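Local atomic coordinates of UTP--glucose-1-phosphate uridylyltransferase (Acinetobacter baumannii, PDB entry 6IKX), a protein that catalyses the transfer of a uridylyl group from UTP to alpha-D-glucose 1-phosphate, making UDP-glucose and diphosphate. Residues 153-162 / 245-255. The protein carries 1 engineered substitution. Numbering follows the deposited sequence.
Sequences SQAAQIMVEA and TVEAYRMQGQT
Q157 NE2 donates twice, across to E247 OE1 at 2.9 Å and back within its own chain to A155 O at 2.8 Å, on one face of two parallel strands, 156-162 and 246-250, in the mixed sheet of the GT-A-type nucleotidyltransferase fold. Both acceptors lie close to the amide plane, and E247 OE1 is met from above its carboxylate plane. The amide and carboxylate planes stand 83° apart. A bend at chi2 (-68°) folds Q157 back towards A155; with S185 OG bonded to OE1 as well, three hydrogen bonds fix the rotation of the amide. R149, on helix 142-153, forms a salt bridge with E247 OE2. Five backbone hydrogen bonds, from E247 N to A156 O through M251 N to V160 O, join the strands and the residue that follows 246-250. On the opposite face I158 CD1 meets V246 CG1 at 3.6 Å; I158 also lies near V206, a UDP-glucose-binding residue. Further along the Q157 face, M159 CG sits at the edge of the Y249 ring, whose hydroxyl bonds D142. M251 runs nearly perpendicular to M159 and packs tightly, its CG 3.3 Å from M159 SD. Past the turn, T255, in strand 254-257, reaches E161: its OG1 donates to the syn lone pair of E161 OE2 at 2.7 Å.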
ATOM      1  N   SER A 153       8.437  10.165 -42.078  1.00 61.75           N
ATOM      2  CA  SER A 153       9.802  10.781 -42.156  1.00 56.38           C
ATOM      3  C   SER A 153      10.905   9.845 -41.632  1.00 51.73           C
ATOM      4  O   SER A 153      12.066  10.003 -42.043  1.00 49.82           O
ATOM      5  CB  SER A 153       9.862  12.093 -41.405  1.00 52.70           C
ATOM      6  OG  SER A 153      10.169  11.869 -40.026  1.00 50.33           O
ATOM      7  N   GLN A 154      10.600   8.984 -40.667  1.00 56.96           N
ATOM      8  CA  GLN A 154      11.620   8.186 -39.932  1.00 59.67           C
ATOM      9  C   GLN A 154      12.610   9.140 -39.246  1.00 59.23           C
ATOM     10  O   GLN A 154      13.755   8.711 -38.977  1.00 61.55           O
ATOM     11  CB  GLN A 154      12.274   7.211 -40.919  1.00 68.30           C
ATOM     12  CG  GLN A 154      12.469   5.789 -40.391  1.00 70.59           C
ATOM     13  CD  GLN A 154      11.228   5.068 -39.912  1.00 70.65           C
ATOM     14  OE1 GLN A 154      11.340   4.035 -39.254  1.00 75.15           O
ATOM     15  NE2 GLN A 154      10.040   5.573 -40.233  1.00 49.87           N
ATOM     16  N   ALA A 155      12.173  10.379 -38.963  1.00 51.20           N
ATOM     17  CA  ALA A 155      12.881  11.411 -38.168  1.00 51.92           C
ATOM     18  C   ALA A 155      12.227  11.537 -36.784  1.00 49.26           C
ATOM     19  O   ALA A 155      10.978  11.649 -36.717  1.00 43.85           O
ATOM     20  CB  ALA A 155      12.814  12.749 -38.864  1.00 58.88           C
ATOM     21  N   ALA A 156      13.031  11.586 -35.725  1.00 45.48           N
ATOM     22  CA  ALA A 156      12.521  11.717 -34.344  1.00 42.41           C
ATOM     23  C   ALA A 156      11.699  13.008 -34.287  1.00 37.29           C
ATOM     24  O   ALA A 156      11.992  13.926 -35.060  1.00 39.36           O
ATOM     25  CB  ALA A 156      13.636  11.692 -33.338  1.00 41.78           C
ATOM     26  N   GLN A 157      10.650  13.004 -33.477  1.00 36.42           N
ATOM     27  CA  GLN A 157       9.713  14.134 -33.310  1.00 44.48           C
ATOM     28  C   GLN A 157       9.801  14.611 -31.857  1.00 43.03           C
ATOM     29  O   GLN A 157       9.807  13.759 -30.917  1.00 46.96           O
ATOM     30  CB  GLN A 157       8.300  13.708 -33.728  1.00 44.35           C
ATOM     31  CG  GLN A 157       8.211  13.146 -35.153  1.00 45.19           C
ATOM     32  CD  GLN A 157       8.453  14.169 -36.248  1.00 52.08           C
ATOM     33  OE1 GLN A 157       7.832  15.246 -36.289  1.00 46.87           O
ATOM     34  NE2 GLN A 157       9.382  13.847 -37.148  1.00 48.39           N
ATOM     35  N   ILE A 158       9.938  15.922 -31.697  1.00 44.32           N
ATOM     36  CA  ILE A 158       9.813  16.654 -30.406  1.00 43.84           C
ATOM     37  C   ILE A 158       8.616  17.601 -30.540  1.00 45.89           C
ATOM     38  O   ILE A 158       8.639  18.519 -31.388  1.00 41.75           O
ATOM     39  CB  ILE A 158      11.119  17.374 -30.041  1.00 40.45           C
ATOM     40  CG1 ILE A 158      12.184  16.421 -29.501  1.00 49.22           C
ATOM     41  CG2 ILE A 158      10.867  18.476 -29.044  1.00 45.94           C
ATOM     42  CD1 ILE A 158      12.775  15.474 -30.501  1.00 51.38           C
ATOM     43  N   MET A 159       7.560  17.363 -29.771  1.00 44.54           N
ATOM     44  CA  MET A 159       6.381  18.266 -29.808  1.00 43.42           C
ATOM     45  C   MET A 159       6.783  19.604 -29.159  1.00 43.79           C
ATOM     46  O   MET A 159       7.476  19.576 -28.117  1.00 39.98           O
ATOM     47  CB  MET A 159       5.166  17.638 -29.116  1.00 44.82           C
ATOM     48  CG  MET A 159       3.891  18.475 -29.272  1.00 49.96           C
ATOM     49  SD  MET A 159       2.383  17.753 -28.597  1.00 49.72           S
ATOM     50  CE  MET A 159       2.380  16.162 -29.420  1.00 52.51           C
ATOM     51  N   VAL A 160       6.411  20.717 -29.800  1.00 42.79           N
ATOM     52  CA  VAL A 160       6.688  22.114 -29.347  1.00 43.87           C
ATOM     53  C   VAL A 160       5.423  22.958 -29.506  1.00 44.17           C
ATOM     54  O   VAL A 160       4.514  22.565 -30.261  1.00 44.05           O
ATOM     55  CB  VAL A 160       7.857  22.763 -30.111  1.00 42.79           C
ATOM     56  CG1 VAL A 160       9.147  21.986 -29.930  1.00 49.20           C
ATOM     57  CG2 VAL A 160       7.569  22.957 -31.596  1.00 45.45           C
ATOM     58  N   GLU A 161       5.372  24.101 -28.832  1.00 51.53           N
ATOM     59  CA  GLU A 161       4.212  25.022 -28.932  1.00 53.06           C
ATOM     60  C   GLU A 161       4.696  26.464 -28.767  1.00 55.33           C
ATOM     61  O   GLU A 161       5.505  26.717 -27.850  1.00 68.05           O
ATOM     62  CB  GLU A 161       3.156  24.564 -27.935  1.00 52.03           C
ATOM     63  CG  GLU A 161       2.856  25.534 -26.839  1.00 52.63           C
ATOM     64  CD  GLU A 161       1.782  25.014 -25.916  1.00 53.43           C
ATOM     65  OE1 GLU A 161       0.574  25.081 -26.275  1.00 59.87           O
ATOM     66  OE2 GLU A 161       2.172  24.500 -24.865  1.00 61.98           O
ATOM     67  N   ALA A 162       4.263  27.349 -29.668  1.00 58.02           N
ATOM     68  CA  ALA A 162       4.513  28.810 -29.612  1.00 60.38           C
ATOM     69  C   ALA A 162       4.103  29.333 -28.225  1.00 63.83           C
ATOM     70  O   ALA A 162       2.969  29.030 -27.796  1.00 59.02           O
ATOM     71  CB  ALA A 162       3.732  29.490 -30.712  1.00 57.66           C
ATOM     72  N   THR A 245      18.170  12.758 -38.630  1.00 49.48           N
ATOM     73  CA  THR A 245      17.333  13.969 -38.606  1.00 53.19           C
ATOM     74  C   THR A 245      16.494  13.877 -37.334  1.00 53.89           C
ATOM     75  O   THR A 245      16.116  12.758 -36.936  1.00 56.67           O
ATOM     76  CB  THR A 245      16.451  14.087 -39.860  1.00 56.10           C
ATOM     77  OG1 THR A 245      17.320  13.929 -40.982  1.00 61.46           O
ATOM     78  CG2 THR A 245      15.687  15.395 -39.934  1.00 50.68           C
ATOM     79  N   VAL A 246      16.295  15.026 -36.709  1.00 49.04           N
ATOM     80  CA  VAL A 246      15.369  15.255 -35.581  1.00 45.44           C
ATOM     81  C   VAL A 246      14.509  16.453 -36.009  1.00 45.25           C
ATOM     82  O   VAL A 246      15.057  17.425 -36.506  1.00 41.11           O
ATOM     83  CB  VAL A 246      16.188  15.497 -34.302  1.00 42.47           C
ATOM     84  CG1 VAL A 246      15.332  15.483 -33.045  1.00 41.11           C
ATOM     85  CG2 VAL A 246      17.319  14.487 -34.195  1.00 44.98           C
ATOM     86  N   GLU A 247      13.199  16.342 -35.900  1.00 43.67           N
ATOM     87  CA  GLU A 247      12.270  17.412 -36.299  1.00 44.81           C
ATOM     88  C   GLU A 247      11.460  17.862 -35.085  1.00 46.18           C
ATOM     89  O   GLU A 247      11.192  17.074 -34.155  1.00 53.99           O
ATOM     90  CB  GLU A 247      11.300  16.930 -37.362  1.00 44.11           C
ATOM     91  CG  GLU A 247      11.972  16.495 -38.642  1.00 48.63           C
ATOM     92  CD  GLU A 247      10.987  16.028 -39.692  1.00 46.87           C
ATOM     93  OE1 GLU A 247       9.827  15.712 -39.336  1.00 50.41           O
ATOM     94  OE2 GLU A 247      11.362  16.024 -40.857  1.00 59.03           O
ATOM     95  N   ALA A 248      11.092  19.117 -35.123  1.00 47.72           N
ATOM     96  CA  ALA A 248      10.206  19.771 -34.160  1.00 45.42           C
ATOM     97  C   ALA A 248       8.829  19.824 -34.816  1.00 44.03           C
ATOM     98  O   ALA A 248       8.721  20.326 -35.945  1.00 51.46           O
ATOM     99  CB  ALA A 248      10.787  21.116 -33.821  1.00 46.41           C
ATOM    100  N   TYR A 249       7.857  19.192 -34.163  1.00 51.58           N
ATOM    101  CA  TYR A 249       6.440  19.088 -34.567  1.00 51.13           C
ATOM    102  C   TYR A 249       5.669  20.087 -33.709  1.00 54.27           C
ATOM    103  O   TYR A 249       5.682  19.944 -32.474  1.00 50.27           O
ATOM    104  CB  TYR A 249       5.879  17.666 -34.373  1.00 49.85           C
ATOM    105  CG  TYR A 249       4.373  17.663 -34.434  1.00 49.89           C
ATOM    106  CD1 TYR A 249       3.698  17.679 -35.640  1.00 44.35           C
ATOM    107  CD2 TYR A 249       3.632  17.823 -33.274  1.00 50.73           C
ATOM    108  CE1 TYR A 249       2.316  17.767 -35.687  1.00 54.54           C
ATOM    109  CE2 TYR A 249       2.259  17.955 -33.305  1.00 48.57           C
ATOM    110  CZ  TYR A 249       1.596  17.915 -34.512  1.00 54.62           C
ATOM    111  OH  TYR A 249       0.241  18.018 -34.500  1.00 52.90           O
ATOM    112  N   ARG A 250       5.008  21.047 -34.350  1.00 51.46           N
ATOM    113  CA  ARG A 250       4.292  22.133 -33.656  1.00 51.14           C
ATOM    114  C   ARG A 250       2.826  21.748 -33.517  1.00 53.95           C
ATOM    115  O   ARG A 250       2.124  21.618 -34.542  1.00 50.68           O
ATOM    116  CB  ARG A 250       4.398  23.470 -34.396  1.00 58.68           C
ATOM    117  CG  ARG A 250       3.757  24.652 -33.672  1.00 52.82           C
ATOM    118  CD  ARG A 250       3.708  25.826 -34.620  1.00 62.54           C
ATOM    119  NE  ARG A 250       3.125  27.057 -34.091  1.00 71.42           N
ATOM    120  CZ  ARG A 250       3.030  28.183 -34.792  1.00 65.17           C
ATOM    121  NH1 ARG A 250       3.461  28.224 -36.040  1.00 71.42           N
ATOM    122  NH2 ARG A 250       2.501  29.263 -34.259  1.00 66.84           N
ATOM    123  N   MET A 251       2.408  21.660 -32.265  1.00 53.38           N
ATOM    124  CA  MET A 251       1.033  21.393 -31.827  1.00 53.84           C
ATOM    125  C   MET A 251       0.042  22.227 -32.631  1.00 53.40           C
ATOM    126  O   MET A 251       0.333  23.391 -32.952  1.00 43.00           O
ATOM    127  CB  MET A 251       0.871  21.812 -30.371  1.00 58.46           C
ATOM    128  CG  MET A 251       1.521  20.883 -29.420  1.00 63.13           C
ATOM    129  SD  MET A 251       1.229  21.468 -27.771  1.00 56.85           S
ATOM    130  CE  MET A 251      -0.533  21.191 -27.585  1.00 59.59           C
ATOM    131  N   GLN A 252      -1.147  21.665 -32.785  1.00 53.67           N
ATOM    132  CA  GLN A 252      -2.361  22.389 -33.220  1.00 58.98           C
ATOM    133  C   GLN A 252      -3.251  22.605 -31.981  1.00 54.64           C
ATOM    134  O   GLN A 252      -4.093  23.487 -32.047  1.00 59.30           O
ATOM    135  CB  GLN A 252      -2.906  21.616 -34.436  1.00 64.24           C
ATOM    136  CG  GLN A 252      -4.411  21.481 -34.520  1.00 70.06           C
ATOM    137  CD  GLN A 252      -4.856  20.393 -33.595  1.00 66.91           C
ATOM    138  OE1 GLN A 252      -4.201  19.356 -33.499  1.00 71.07           O
ATOM    139  NE2 GLN A 252      -5.951  20.652 -32.899  1.00 69.97           N
ATOM    140  N   GLY A 253      -3.022  21.876 -30.878  1.00 53.67           N
ATOM    141  CA  GLY A 253      -3.913  21.826 -29.696  1.00 54.30           C
ATOM    142  C   GLY A 253      -3.385  22.719 -28.579  1.00 53.78           C
ATOM    143  O   GLY A 253      -2.610  23.612 -28.880  1.00 54.27           O
ATOM    144  N   GLN A 254      -3.750  22.456 -27.328  1.00 53.22           N
ATOM    145  CA  GLN A 254      -3.459  23.335 -26.159  1.00 54.88           C
ATOM    146  C   GLN A 254      -2.901  22.484 -25.007  1.00 48.23           C
ATOM    147  O   GLN A 254      -3.437  21.375 -24.790  1.00 48.87           O
ATOM    148  CB  GLN A 254      -4.742  24.058 -25.753  1.00 56.07           C
ATOM    149  CG  GLN A 254      -4.489  25.269 -24.867  1.00 61.68           C
ATOM    150  CD  GLN A 254      -5.733  26.031 -24.465  1.00 64.84           C
ATOM    151  OE1 GLN A 254      -5.641  27.139 -23.927  1.00 73.18           O
ATOM    152  NE2 GLN A 254      -6.901  25.444 -24.701  1.00 61.32           N
ATOM    153  N   THR A 255      -1.882  22.960 -24.282  1.00 48.23           N
ATOM    154  CA  THR A 255      -1.252  22.216 -23.150  1.00 49.38           C
ATOM    155  C   THR A 255      -1.711  22.804 -21.818  1.00 48.60           C
ATOM    156  O   THR A 255      -2.153  23.959 -21.813  1.00 50.34           O
ATOM    157  CB  THR A 255       0.274  22.184 -23.263  1.00 56.80           C
ATOM    158  OG1 THR A 255       0.808  23.440 -22.844  1.00 55.94           O
ATOM    159  CG2 THR A 255       0.720  21.890 -24.677  1.00 62.78           C
TER